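Local coordinates for protein pectinesterase inhibitor (Actinidia chinensis, PDB 1XG2) that inhibits pectin methylesterase, with which it forms a protein-protein complex, and may take part in regulating fruit ripening, at residues L18-Q21 with A22-D26; A30-L34 with K35-Q39; K50-S53 with K54-A57; D65-L68 with K69-E73. All coordinates share one frame; numbering follows the deposited sequence.

Interaction 1: residues L18-Q21 with A22-D26; sequences LCLQ and ALESD
C19 and L23, one helical turn apart, form the closely packed side of this contact. The sulfur SG of C19 lies 3.8 Å from CD1 of L23, and CG of L23 rests 3.4 Å from the carbonyl O of C19. With SG anti to the backbone N (chi1 176°), the sulfur sits beside the carbonyl carbon of its own residue, where the disulfide to C10 fixes it. The same turn is held by L23 N giving its hydrogen to C19 O over 2.9 Å, a nearly straight bond (169° at the hydrogen). Both side chains are buried: L23 also meets I6 and S41, while C19 meets I9 and I142. One residue further on, the contact is just as close but turns to solvent. The side chains of L20 and E24 cross obliquely, and CD1 of L20 lies 3.7 Å from CD of E24, so a methyl group meets a carboxylate carbon without a polar bond. L20 also touches I6. The N of the exposed E24 bonds to L20 O at 2.8 Å. Replacing L20 by an alanine would probably leave the E24 side chain without the methyl beside its carboxylate carbon and open a gap beside I6. Further along, S25 OG bonds to A22 O at 2.6 Å; since S25 N also donates to it, that carbonyl is gripped twice by one residue. The arrangement is that of a short amphipathic helix, 16-24, with its apolar face pinned by a disulfide to the N-terminal region of the inhibitor, next to the four-helix bundle.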
ATOM      1  N   LEU B  18      -1.927 -20.212 -19.163  1.00 14.33           N
ATOM      2  CA  LEU B  18      -1.802 -20.775 -17.830  1.00 14.76           C
ATOM      3  C   LEU B  18      -3.168 -20.905 -17.175  1.00 14.38           C
ATOM      4  O   LEU B  18      -3.466 -21.917 -16.555  1.00 14.87           O
ATOM      5  CB  LEU B  18      -0.880 -19.934 -16.955  1.00 14.87           C
ATOM      6  CG  LEU B  18      -0.710 -20.497 -15.539  1.00 16.26           C
ATOM      7  CD1 LEU B  18      -0.152 -21.934 -15.537  1.00 17.90           C
ATOM      8  CD2 LEU B  18       0.184 -19.566 -14.706  1.00 17.29           C
ATOM      9  N   CYS B  19      -3.993 -19.881 -17.329  1.00 14.34           N
ATOM     10  CA  CYS B  19      -5.359 -19.919 -16.840  1.00 14.33           C
ATOM     11  C   CYS B  19      -6.104 -21.155 -17.346  1.00 14.76           C
ATOM     12  O   CYS B  19      -6.702 -21.882 -16.557  1.00 13.98           O
ATOM     13  CB  CYS B  19      -6.094 -18.637 -17.249  1.00 14.88           C
ATOM     14  SG  CYS B  19      -7.846 -18.592 -16.805  1.00 15.27           S
ATOM     15  N   LEU B  20      -6.046 -21.398 -18.657  1.00 15.06           N
ATOM     16  CA  LEU B  20      -6.697 -22.565 -19.252  1.00 15.77           C
ATOM     17  C   LEU B  20      -6.172 -23.869 -18.664  1.00 15.84           C
ATOM     18  O   LEU B  20      -6.935 -24.727 -18.282  1.00 16.02           O
ATOM     19  CB  LEU B  20      -6.526 -22.564 -20.779  1.00 15.50           C
ATOM     20  CG  LEU B  20      -7.204 -23.735 -21.505  1.00 16.52           C
ATOM     21  CD1 LEU B  20      -8.712 -23.707 -21.271  1.00 16.38           C
ATOM     22  CD2 LEU B  20      -6.869 -23.716 -23.000  1.00 16.61           C
ATOM     23  N   GLN B  21      -4.862 -23.997 -18.584  1.00 16.66           N
ATOM     24  CA  GLN B  21      -4.230 -25.180 -18.032  1.00 17.89           C
ATOM     25  C   GLN B  21      -4.707 -25.428 -16.595  1.00 17.41           C
ATOM     26  O   GLN B  21      -5.039 -26.556 -16.230  1.00 16.78           O
ATOM     27  CB  GLN B  21      -2.719 -24.989 -18.098  1.00 18.45           C
ATOM     28  CG  GLN B  21      -1.859 -26.124 -17.631  1.00 23.58           C
ATOM     29  CD  GLN B  21      -0.381 -25.743 -17.758  1.00 29.79           C
ATOM     30  OE1 GLN B  21       0.399 -25.884 -16.803  1.00 32.88           O
ATOM     31  NE2 GLN B  21      -0.014 -25.193 -18.920  1.00 32.65           N
ATOM     32  N   ALA B  22      -4.803 -24.360 -15.810  1.00 16.93           N
ATOM     33  CA  ALA B  22      -5.205 -24.461 -14.412  1.00 17.07           C
ATOM     34  C   ALA B  22      -6.669 -24.875 -14.277  1.00 17.27           C
ATOM     35  O   ALA B  22      -6.985 -25.776 -13.510  1.00 17.74           O
ATOM     36  CB  ALA B  22      -4.957 -23.134 -13.682  1.00 16.97           C
ATOM     37  N   LEU B  23      -7.558 -24.220 -15.019  1.00 17.12           N
ATOM     38  CA  LEU B  23      -8.981 -24.519 -14.953  1.00 18.01           C
ATOM     39  C   LEU B  23      -9.308 -25.903 -15.547  1.00 18.74           C
ATOM     40  O   LEU B  23     -10.165 -26.615 -15.036  1.00 18.52           O
ATOM     41  CB  LEU B  23      -9.797 -23.398 -15.639  1.00 17.67           C
ATOM     42  CG  LEU B  23      -9.723 -22.028 -14.926  1.00 17.71           C
ATOM     43  CD1 LEU B  23     -10.615 -20.932 -15.570  1.00 16.39           C
ATOM     44  CD2 LEU B  23     -10.054 -22.155 -13.455  1.00 17.49           C
ATOM     45  N   GLU B  24      -8.597 -26.294 -16.599  1.00 20.31           N
ATOM     46  CA  GLU B  24      -8.794 -27.613 -17.215  1.00 21.33           C
ATOM     47  C   GLU B  24      -8.246 -28.745 -16.338  1.00 21.61           C
ATOM     48  O   GLU B  24      -8.547 -29.913 -16.587  1.00 22.57           O
ATOM     49  CB  GLU B  24      -8.145 -27.680 -18.604  1.00 22.05           C
ATOM     50  CG  GLU B  24      -9.054 -27.249 -19.753  1.00 24.64           C
ATOM     51  CD  GLU B  24      -8.391 -27.428 -21.115  1.00 27.56           C
ATOM     52  OE1 GLU B  24      -7.142 -27.599 -21.161  1.00 29.19           O
ATOM     53  OE2 GLU B  24      -9.111 -27.384 -22.141  1.00 29.70           O
ATOM     54  N   SER B  25      -7.449 -28.419 -15.318  1.00 21.54           N
ATOM     55  CA  SER B  25      -6.923 -29.438 -14.406  1.00 21.33           C
ATOM     56  C   SER B  25      -7.984 -29.914 -13.396  1.00 21.97           C
ATOM     57  O   SER B  25      -7.752 -30.859 -12.656  1.00 21.87           O
ATOM     58  CB  SER B  25      -5.662 -28.938 -13.689  1.00 21.48           C
ATOM     59  OG  SER B  25      -5.979 -28.033 -12.646  1.00 19.26           O
ATOM     60  N   ASP B  26      -9.133 -29.238 -13.370  1.00 22.55           N
ATOM     61  CA  ASP B  26     -10.295 -29.645 -12.569  1.00 22.98           C
ATOM     62  C   ASP B  26     -11.122 -30.706 -13.310  1.00 23.01           C
ATOM     63  O   ASP B  26     -11.759 -30.392 -14.303  1.00 22.74           O
ATOM     64  CB  ASP B  26     -11.166 -28.413 -12.282  1.00 22.89           C
ATOM     65  CG  ASP B  26     -12.308 -28.695 -11.311  1.00 23.95           C
ATOM     66  OD1 ASP B  26     -12.549 -29.867 -10.964  1.00 22.34           O
ATOM     67  OD2 ASP B  26     -13.027 -27.784 -10.839  1.00 25.22           O
TER

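Interaction 2: residues A30-L34 with K35-Q39; sequences ASKDL and KGLGQ
The backbone passes from the extended residues K32 and D33 (phi/psi -92/135° at K32) into helical geometry at L34, and L37 N then bonds to D33 O at 2.9 Å as the first turn closes. The D33 side chain caps this turn. Its CG stands between the backbone N and the carbonyl carbon (chi1 56°), which brings OD1 back over the helix start to accept from G36 N at 3.0 Å, nearly along the C-O axis. The side chain thereby supplies an acceptor for an N-H of the first turn. L37 packs against the approaching chain: its CD2 lies 3.7 Å from CB of K32, and its CG is 3.4 Å from D33 O. Beyond the segments it lies against L5, I9 and I146, so an alanine in place of L37 would probably open a gap among these apolar groups and strip CB of K32 of its cover. K32 bends at its second torsion, and its CD passes 4.2 Å from CA of G36, where the absence of a side chain matters, as a beta carbon there would press tightly on CD. Its ammonium group forms a salt bridge with D26, and NZ also donates to a water at 3.1 Å; this water in turn donates to G36 O at 2.7 Å. The lysine is thus tied both to the preceding loop and to the first turn of the helix. An aspartate N-cap with its side-chain-to-backbone bond is the classic start of an alpha helix, here the long helix 34-60 of the four-helix bundle.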
ATOM      1  N   ALA B  30     -16.830 -28.626 -15.682  1.00 27.23           N
ATOM      2  CA  ALA B  30     -18.113 -28.284 -16.307  1.00 27.27           C
ATOM      3  C   ALA B  30     -19.261 -28.078 -15.301  1.00 27.19           C
ATOM      4  O   ALA B  30     -20.227 -27.359 -15.584  1.00 27.36           O
ATOM      5  CB  ALA B  30     -18.497 -29.353 -17.352  1.00 27.68           C
ATOM      6  N   SER B  31     -19.162 -28.712 -14.138  1.00 26.98           N
ATOM      7  CA  SER B  31     -20.175 -28.565 -13.091  1.00 26.95           C
ATOM      8  C   SER B  31     -20.008 -27.295 -12.224  1.00 26.07           C
ATOM      9  O   SER B  31     -20.837 -27.032 -11.341  1.00 25.91           O
ATOM     10  CB  SER B  31     -20.175 -29.820 -12.201  1.00 27.27           C
ATOM     11  OG  SER B  31     -19.075 -29.813 -11.298  1.00 28.71           O
ATOM     12  N   LYS B  32     -18.959 -26.506 -12.471  1.00 24.80           N
ATOM     13  CA  LYS B  32     -18.618 -25.368 -11.596  1.00 23.62           C
ATOM     14  C   LYS B  32     -19.255 -24.062 -12.056  1.00 22.37           C
ATOM     15  O   LYS B  32     -19.211 -23.718 -13.228  1.00 21.95           O
ATOM     16  CB  LYS B  32     -17.093 -25.164 -11.526  1.00 23.58           C
ATOM     17  CG  LYS B  32     -16.306 -26.363 -11.034  1.00 24.29           C
ATOM     18  CD  LYS B  32     -16.488 -26.602  -9.537  1.00 24.75           C
ATOM     19  CE  LYS B  32     -15.796 -27.894  -9.099  1.00 25.15           C
ATOM     20  NZ  LYS B  32     -14.411 -27.670  -8.642  1.00 23.71           N
ATOM     21  N   ASP B  33     -19.817 -23.311 -11.120  1.00 21.13           N
ATOM     22  CA  ASP B  33     -20.258 -21.949 -11.418  1.00 20.51           C
ATOM     23  C   ASP B  33     -19.108 -20.983 -11.112  1.00 19.15           C
ATOM     24  O   ASP B  33     -18.013 -21.421 -10.765  1.00 17.58           O
ATOM     25  CB  ASP B  33     -21.561 -21.598 -10.661  1.00 21.27           C
ATOM     26  CG  ASP B  33     -21.456 -21.769  -9.155  1.00 23.11           C
ATOM     27  OD1 ASP B  33     -20.348 -22.003  -8.635  1.00 23.81           O
ATOM     28  OD2 ASP B  33     -22.454 -21.681  -8.393  1.00 27.22           O
ATOM     29  N   LEU B  34     -19.340 -19.681 -11.230  1.00 18.47           N
ATOM     30  CA  LEU B  34     -18.270 -18.713 -10.994  1.00 17.94           C
ATOM     31  C   LEU B  34     -17.668 -18.892  -9.610  1.00 17.31           C
ATOM     32  O   LEU B  34     -16.463 -18.857  -9.463  1.00 15.95           O
ATOM     33  CB  LEU B  34     -18.741 -17.260 -11.176  1.00 18.46           C
ATOM     34  CG  LEU B  34     -18.585 -16.639 -12.558  1.00 19.90           C
ATOM     35  CD1 LEU B  34     -19.145 -15.207 -12.577  1.00 19.08           C
ATOM     36  CD2 LEU B  34     -17.131 -16.664 -13.039  1.00 19.43           C
ATOM     37  N   LYS B  35     -18.504 -19.089  -8.590  1.00 17.12           N
ATOM     38  CA  LYS B  35     -17.990 -19.267  -7.232  1.00 17.56           C
ATOM     39  C   LYS B  35     -17.105 -20.492  -7.126  1.00 16.34           C
ATOM     40  O   LYS B  35     -16.062 -20.460  -6.489  1.00 15.71           O
ATOM     41  CB  LYS B  35     -19.130 -19.382  -6.207  1.00 18.46           C
ATOM     42  CG  LYS B  35     -19.666 -18.052  -5.729  1.00 22.04           C
ATOM     43  CD  LYS B  35     -20.568 -18.214  -4.483  1.00 26.85           C
ATOM     44  CE  LYS B  35     -20.659 -16.913  -3.659  1.00 29.13           C
ATOM     45  NZ  LYS B  35     -20.780 -17.172  -2.196  1.00 28.89           N
ATOM     46  N   GLY B  36     -17.548 -21.590  -7.717  1.00 15.89           N
ATOM     47  CA  GLY B  36     -16.767 -22.812  -7.739  1.00 15.37           C
ATOM     48  C   GLY B  36     -15.418 -22.658  -8.430  1.00 14.65           C
ATOM     49  O   GLY B  36     -14.422 -23.152  -7.925  1.00 13.94           O
ATOM     50  N   LEU B  37     -15.389 -21.969  -9.570  1.00 14.04           N
ATOM     51  CA  LEU B  37     -14.130 -21.720 -10.278  1.00 14.45           C
ATOM     52  C   LEU B  37     -13.243 -20.842  -9.413  1.00 14.70           C
ATOM     53  O   LEU B  37     -12.047 -21.083  -9.330  1.00 14.89           O
ATOM     54  CB  LEU B  37     -14.382 -21.077 -11.644  1.00 14.48           C
ATOM     55  CG  LEU B  37     -15.162 -21.963 -12.618  1.00 14.29           C
ATOM     56  CD1 LEU B  37     -15.563 -21.177 -13.849  1.00 14.58           C
ATOM     57  CD2 LEU B  37     -14.353 -23.192 -13.002  1.00 15.15           C
ATOM     58  N   GLY B  38     -13.852 -19.869  -8.722  1.00 15.02           N
ATOM     59  CA  GLY B  38     -13.159 -19.002  -7.778  1.00 14.82           C
ATOM     60  C   GLY B  38     -12.440 -19.743  -6.663  1.00 14.80           C
ATOM     61  O   GLY B  38     -11.258 -19.515  -6.424  1.00 14.29           O
ATOM     62  N   GLN B  39     -13.146 -20.642  -5.984  1.00 15.07           N
ATOM     63  CA  GLN B  39     -12.544 -21.397  -4.889  1.00 15.46           C
ATOM     64  C   GLN B  39     -11.410 -22.275  -5.397  1.00 15.49           C
ATOM     65  O   GLN B  39     -10.382 -22.411  -4.748  1.00 15.32           O
ATOM     66  CB  GLN B  39     -13.580 -22.258  -4.156  1.00 15.92           C
ATOM     67  CG  GLN B  39     -14.668 -21.476  -3.400  1.00 15.94           C
ATOM     68  CD  GLN B  39     -14.170 -20.731  -2.147  1.00 17.97           C
ATOM     69  OE1 GLN B  39     -12.962 -20.718  -1.870  1.00 22.06           O
ATOM     70  NE2 GLN B  39     -15.072 -20.125  -1.406  1.00 15.62           N
TER
HETATM   71  O   HOH W   1     -14.323 -25.423  -6.541  1.00 21.58           O

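Interaction 3: residues K50-S53 with K54-A57; sequences KQTS and KIIA
T52 and I56 meet one turn apart with their side chains crossing at a slant, CG2 of the threonine lying 4.0 Å from CD1 of the isoleucine. The threonine methyl is anti to the backbone N, while OG1 takes the place beside that N (chi1 -64°); the methyl therefore serves the apolar contact and the hydroxyl is left to bond S48 O in the preceding turn. I56 runs its CG1 branch back toward T52, bringing CG1 to 3.4 Å from T52 O, the carbonyl that accepts from I56 N at 2.9 Å. This pair is the buried side of the turn, facing L129 of helix 127-149 and Y79 of helix 66-95. I55 also reaches back toward Q51: its CD1 comes within 4.2 Å of CG of Q51 but is closer to the backbone there, and its CG1 lies 3.6 Å from Q51 O. On the exposed side, K54 lays CG 3.6 Å from K50 O, while its N makes only weak hydrogen bonds to K50 O and Q51 O. By contrast, A57 N bonds to S53 O at 3.1 Å with 161° at the hydrogen. Chemically, the contact is a division of labour: most helical N-H and C=O groups pair well, K54 N being the weak exception, methyl and methylene groups supply the dispersion contacts, and a threonine whose hydroxyl is paired within its own helix can probably sit buried at little polar cost.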
ATOM      1  N   LYS B  50       2.649 -21.443  -1.372  1.00 14.86           N
ATOM      2  CA  LYS B  50       3.198 -22.291  -0.313  1.00 15.68           C
ATOM      3  C   LYS B  50       4.462 -22.995  -0.794  1.00 15.90           C
ATOM      4  O   LYS B  50       5.464 -23.047  -0.073  1.00 16.36           O
ATOM      5  CB  LYS B  50       2.165 -23.301   0.175  1.00 15.86           C
ATOM      6  CG  LYS B  50       1.104 -22.691   1.074  1.00 18.44           C
ATOM      7  CD  LYS B  50       0.127 -23.735   1.555  1.00 21.22           C
ATOM      8  CE  LYS B  50      -0.755 -23.212   2.683  1.00 22.83           C
ATOM      9  NZ  LYS B  50      -1.961 -24.075   2.839  1.00 23.78           N
ATOM     10  N   GLN B  51       4.438 -23.492  -2.025  1.00 16.21           N
ATOM     11  CA  GLN B  51       5.617 -24.120  -2.604  1.00 17.02           C
ATOM     12  C   GLN B  51       6.774 -23.122  -2.724  1.00 16.50           C
ATOM     13  O   GLN B  51       7.935 -23.456  -2.455  1.00 15.55           O
ATOM     14  CB  GLN B  51       5.305 -24.733  -3.975  1.00 17.92           C
ATOM     15  CG  GLN B  51       6.561 -25.234  -4.704  1.00 22.26           C
ATOM     16  CD  GLN B  51       6.257 -25.959  -6.016  1.00 27.84           C
ATOM     17  OE1 GLN B  51       5.788 -27.111  -6.010  1.00 31.54           O
ATOM     18  NE2 GLN B  51       6.545 -25.295  -7.143  1.00 29.66           N
ATOM     19  N   THR B  52       6.458 -21.895  -3.131  1.00 15.59           N
ATOM     20  CA  THR B  52       7.476 -20.883  -3.342  1.00 15.30           C
ATOM     21  C   THR B  52       8.092 -20.430  -2.024  1.00 15.57           C
ATOM     22  O   THR B  52       9.285 -20.150  -1.967  1.00 14.82           O
ATOM     23  CB  THR B  52       6.904 -19.708  -4.153  1.00 15.42           C
ATOM     24  OG1 THR B  52       6.541 -20.178  -5.461  1.00 13.96           O
ATOM     25  CG2 THR B  52       7.956 -18.653  -4.422  1.00 15.15           C
ATOM     26  N   SER B  53       7.292 -20.403  -0.963  1.00 16.24           N
ATOM     27  CA  SER B  53       7.803 -20.135   0.376  1.00 17.46           C
ATOM     28  C   SER B  53       8.952 -21.105   0.702  1.00 17.42           C
ATOM     29  O   SER B  53       9.972 -20.716   1.279  1.00 16.78           O
ATOM     30  CB  SER B  53       6.673 -20.272   1.405  1.00 17.67           C
ATOM     31  OG  SER B  53       7.181 -20.190   2.725  0.50 20.52           O
ATOM     32  N   LYS B  54       8.786 -22.363   0.311  1.00 17.07           N
ATOM     33  CA  LYS B  54       9.825 -23.379   0.552  1.00 17.31           C
ATOM     34  C   LYS B  54      11.035 -23.180  -0.342  1.00 16.37           C
ATOM     35  O   LYS B  54      12.164 -23.395   0.088  1.00 16.26           O
ATOM     36  CB  LYS B  54       9.257 -24.782   0.362  1.00 17.66           C
ATOM     37  CG  LYS B  54       8.111 -25.088   1.287  1.00 19.54           C
ATOM     38  CD  LYS B  54       7.550 -26.466   1.029  1.00 23.91           C
ATOM     39  CE  LYS B  54       6.603 -26.850   2.141  1.00 27.39           C
ATOM     40  NZ  LYS B  54       5.505 -27.713   1.622  1.00 31.39           N
ATOM     41  N   ILE B  55      10.800 -22.758  -1.585  1.00 15.77           N
ATOM     42  CA  ILE B  55      11.872 -22.425  -2.513  1.00 15.79           C
ATOM     43  C   ILE B  55      12.727 -21.290  -1.955  1.00 15.16           C
ATOM     44  O   ILE B  55      13.957 -21.348  -2.002  1.00 14.07           O
ATOM     45  CB  ILE B  55      11.314 -22.051  -3.897  1.00 15.34           C
ATOM     46  CG1 ILE B  55      10.792 -23.314  -4.584  1.00 17.01           C
ATOM     47  CG2 ILE B  55      12.396 -21.340  -4.739  1.00 17.00           C
ATOM     48  CD1 ILE B  55       9.972 -23.044  -5.845  1.00 18.23           C
ATOM     49  N   ILE B  56      12.080 -20.266  -1.414  1.00 15.05           N
ATOM     50  CA  ILE B  56      12.809 -19.136  -0.838  1.00 15.33           C
ATOM     51  C   ILE B  56      13.616 -19.581   0.378  1.00 15.85           C
ATOM     52  O   ILE B  56      14.768 -19.201   0.521  1.00 16.85           O
ATOM     53  CB  ILE B  56      11.844 -17.977  -0.471  1.00 14.93           C
ATOM     54  CG1 ILE B  56      11.208 -17.407  -1.743  1.00 15.44           C
ATOM     55  CG2 ILE B  56      12.584 -16.883   0.241  1.00 14.74           C
ATOM     56  CD1 ILE B  56       9.872 -16.681  -1.489  1.00 15.75           C
ATOM     57  N   ALA B  57      13.014 -20.383   1.243  1.00 16.63           N
ATOM     58  CA  ALA B  57      13.724 -20.891   2.416  1.00 17.43           C
ATOM     59  C   ALA B  57      14.988 -21.649   1.964  1.00 17.86           C
ATOM     60  O   ALA B  57      16.071 -21.482   2.537  1.00 17.83           O
ATOM     61  CB  ALA B  57      12.819 -21.771   3.223  1.00 17.32           C
TER

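Interaction 4: residues D65-L68 with K69-E73; sequences DPKL and KGRYE
L68, which loses more surface to this contact than any other residue, lies against Y72 in the first turns of helix 66-95, one of the long helices of the inhibitor's four-helix bundle. The two side chains slant across each other, and CD1 of L68 sits over one face of the tyrosine ring, 4.0 Å from its centroid and 28° off the ring normal, a CH-pi contact. CG of L68 comes as near as 3.5 Å to CE1 of Y72. A chi1 of 179° turns CG beside the leucine's own carbonyl carbon and on toward the ring one turn ahead, and F119 and P123 adjoin it from the loop after helix 98-118. K69 ranks next: the first part of its chain lies at D65 O, with CG 3.3 Å from that atom, before the rest bends off from the contact; K69 N makes a nearly straight bond to the same carbonyl. R71, the third, runs alongside K67, the two side chains pointing the same way, and CE of K67 is 3.5 Å from NH1 of R71. The like charges of this pair would be expected to disfavour such closeness, but the guanidinium is held by the carbonyls of E120 and G121, which probably offsets the cost. R71 also packs on T78 of the pectinesterase chain, so this end of the helix lies at the interface with the enzyme. The N-cap is D65: its OD2 accepts from L68 N at 3.2 Å, with the donor approaching from above the carboxylate plane, 53° out of it.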
ATOM      1  N   ASP B  65      25.728 -14.010   1.546  1.00 25.42           N
ATOM      2  CA  ASP B  65      25.818 -12.577   1.295  1.00 25.30           C
ATOM      3  C   ASP B  65      24.671 -11.845   1.995  1.00 24.76           C
ATOM      4  O   ASP B  65      23.510 -12.106   1.682  1.00 23.78           O
ATOM      5  CB  ASP B  65      25.777 -12.298  -0.203  1.00 25.59           C
ATOM      6  CG  ASP B  65      25.724 -10.819  -0.505  1.00 27.52           C
ATOM      7  OD1 ASP B  65      26.591 -10.081   0.004  1.00 31.40           O
ATOM      8  OD2 ASP B  65      24.846 -10.304  -1.214  1.00 29.03           O
ATOM      9  N   PRO B  66      24.970 -10.956   2.949  1.00 24.21           N
ATOM     10  CA  PRO B  66      23.911 -10.271   3.711  1.00 24.17           C
ATOM     11  C   PRO B  66      22.840  -9.537   2.880  1.00 23.60           C
ATOM     12  O   PRO B  66      21.668  -9.566   3.262  1.00 23.23           O
ATOM     13  CB  PRO B  66      24.692  -9.275   4.576  1.00 24.30           C
ATOM     14  CG  PRO B  66      26.016  -9.931   4.769  1.00 24.56           C
ATOM     15  CD  PRO B  66      26.309 -10.541   3.414  1.00 24.65           C
ATOM     16  N   LYS B  67      23.228  -8.905   1.777  1.00 22.95           N
ATOM     17  CA  LYS B  67      22.266  -8.162   0.962  1.00 22.63           C
ATOM     18  C   LYS B  67      21.288  -9.119   0.293  1.00 21.58           C
ATOM     19  O   LYS B  67      20.079  -8.889   0.288  1.00 20.82           O
ATOM     20  CB  LYS B  67      22.974  -7.312  -0.091  1.00 22.78           C
ATOM     21  CG  LYS B  67      22.071  -6.266  -0.761  1.00 24.29           C
ATOM     22  CD  LYS B  67      22.879  -5.355  -1.683  1.00 25.99           C
ATOM     23  CE  LYS B  67      21.998  -4.547  -2.619  1.00 27.93           C
ATOM     24  NZ  LYS B  67      22.666  -3.296  -3.111  1.00 28.28           N
ATOM     25  N   LEU B  68      21.827 -10.200  -0.261  1.00 20.06           N
ATOM     26  CA  LEU B  68      21.016 -11.218  -0.906  1.00 19.36           C
ATOM     27  C   LEU B  68      20.060 -11.853   0.095  1.00 18.89           C
ATOM     28  O   LEU B  68      18.886 -12.045  -0.211  1.00 18.30           O
ATOM     29  CB  LEU B  68      21.910 -12.288  -1.549  1.00 19.20           C
ATOM     30  CG  LEU B  68      21.191 -13.448  -2.243  1.00 19.47           C
ATOM     31  CD1 LEU B  68      20.306 -12.976  -3.415  1.00 19.73           C
ATOM     32  CD2 LEU B  68      22.219 -14.471  -2.718  1.00 18.77           C
ATOM     33  N   LYS B  69      20.567 -12.172   1.285  1.00 18.38           N
ATOM     34  CA  LYS B  69      19.753 -12.772   2.333  1.00 18.75           C
ATOM     35  C   LYS B  69      18.610 -11.844   2.745  1.00 17.75           C
ATOM     36  O   LYS B  69      17.514 -12.305   3.046  1.00 17.42           O
ATOM     37  CB  LYS B  69      20.602 -13.108   3.551  1.00 19.04           C
ATOM     38  CG  LYS B  69      21.601 -14.229   3.295  1.00 21.73           C
ATOM     39  CD  LYS B  69      22.236 -14.723   4.585  1.00 25.39           C
ATOM     40  CE  LYS B  69      21.314 -15.688   5.322  1.00 27.99           C
ATOM     41  NZ  LYS B  69      21.463 -15.555   6.804  1.00 31.74           N
ATOM     42  N   GLY B  70      18.880 -10.545   2.765  1.00 16.96           N
ATOM     43  CA  GLY B  70      17.854  -9.556   3.081  1.00 15.99           C
ATOM     44  C   GLY B  70      16.767  -9.505   2.010  1.00 15.29           C
ATOM     45  O   GLY B  70      15.607  -9.272   2.322  1.00 14.99           O
ATOM     46  N   ARG B  71      17.148  -9.704   0.752  1.00 14.39           N
ATOM     47  CA  ARG B  71      16.187  -9.791  -0.345  1.00 14.29           C
ATOM     48  C   ARG B  71      15.312 -11.036  -0.209  1.00 14.83           C
ATOM     49  O   ARG B  71      14.069 -10.961  -0.314  1.00 14.25           O
ATOM     50  CB  ARG B  71      16.891  -9.729  -1.698  1.00 14.43           C
ATOM     51  CG  ARG B  71      17.503  -8.378  -1.951  1.00 14.01           C
ATOM     52  CD  ARG B  71      18.348  -8.289  -3.202  1.00 14.57           C
ATOM     53  NE  ARG B  71      18.687  -6.901  -3.462  1.00 15.30           N
ATOM     54  CZ  ARG B  71      18.969  -6.395  -4.650  1.00 17.07           C
ATOM     55  NH1 ARG B  71      19.226  -5.101  -4.754  1.00 18.45           N
ATOM     56  NH2 ARG B  71      19.027  -7.162  -5.726  1.00 16.84           N
ATOM     57  N   TYR B  72      15.933 -12.176   0.084  1.00 14.48           N
ATOM     58  CA  TYR B  72      15.170 -13.394   0.304  1.00 14.59           C
ATOM     59  C   TYR B  72      14.250 -13.277   1.516  1.00 14.85           C
ATOM     60  O   TYR B  72      13.151 -13.820   1.512  1.00 14.51           O
ATOM     61  CB  TYR B  72      16.084 -14.592   0.515  1.00 14.60           C
ATOM     62  CG  TYR B  72      16.871 -15.048  -0.696  1.00 15.10           C
ATOM     63  CD1 TYR B  72      18.138 -15.620  -0.540  1.00 16.72           C
ATOM     64  CD2 TYR B  72      16.348 -14.949  -1.991  1.00 16.43           C
ATOM     65  CE1 TYR B  72      18.869 -16.062  -1.634  1.00 15.90           C
ATOM     66  CE2 TYR B  72      17.071 -15.376  -3.089  1.00 16.09           C
ATOM     67  CZ  TYR B  72      18.332 -15.943  -2.909  1.00 18.49           C
ATOM     68  OH  TYR B  72      19.049 -16.377  -4.009  1.00 17.68           O
ATOM     69  N   GLU B  73      14.698 -12.588   2.561  1.00 15.53           N
ATOM     70  CA  GLU B  73      13.880 -12.486   3.763  1.00 16.31           C
ATOM     71  C   GLU B  73      12.652 -11.634   3.470  1.00 14.85           C
ATOM     72  O   GLU B  73      11.566 -11.930   3.946  1.00 14.11           O
ATOM     73  CB  GLU B  73      14.659 -11.935   4.953  1.00 17.18           C
ATOM     74  CG  GLU B  73      13.850 -11.939   6.256  1.00 22.44           C
ATOM     75  CD  GLU B  73      13.362 -13.337   6.685  1.00 30.15           C
ATOM     76  OE1 GLU B  73      14.105 -14.331   6.490  1.00 35.27           O
ATOM     77  OE2 GLU B  73      12.225 -13.455   7.226  1.00 34.97           O
TER

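How the interactions relate
From the N terminus, the four contacts follow in series; none nests or crosses, and each closes only a helical turn or cap. Interaction 1 lies on helix 16-24, and interaction 2 starts helix 34-60 about 12 Å away between centres, the D26-K32 salt bridge tying the end of the first contact to the loop before that helix. Interaction 3 lies further along helix 34-60, about 28 Å from interaction 2 between centres and on the opposite side of the chain's centre. Interaction 4 opens helix 66-95 beside it, where I56 CG2 lies 3.4 Å from Y72 O, joining two consecutive bundle helices; interaction 4 also touches the pectinesterase chain, interaction 3 does not.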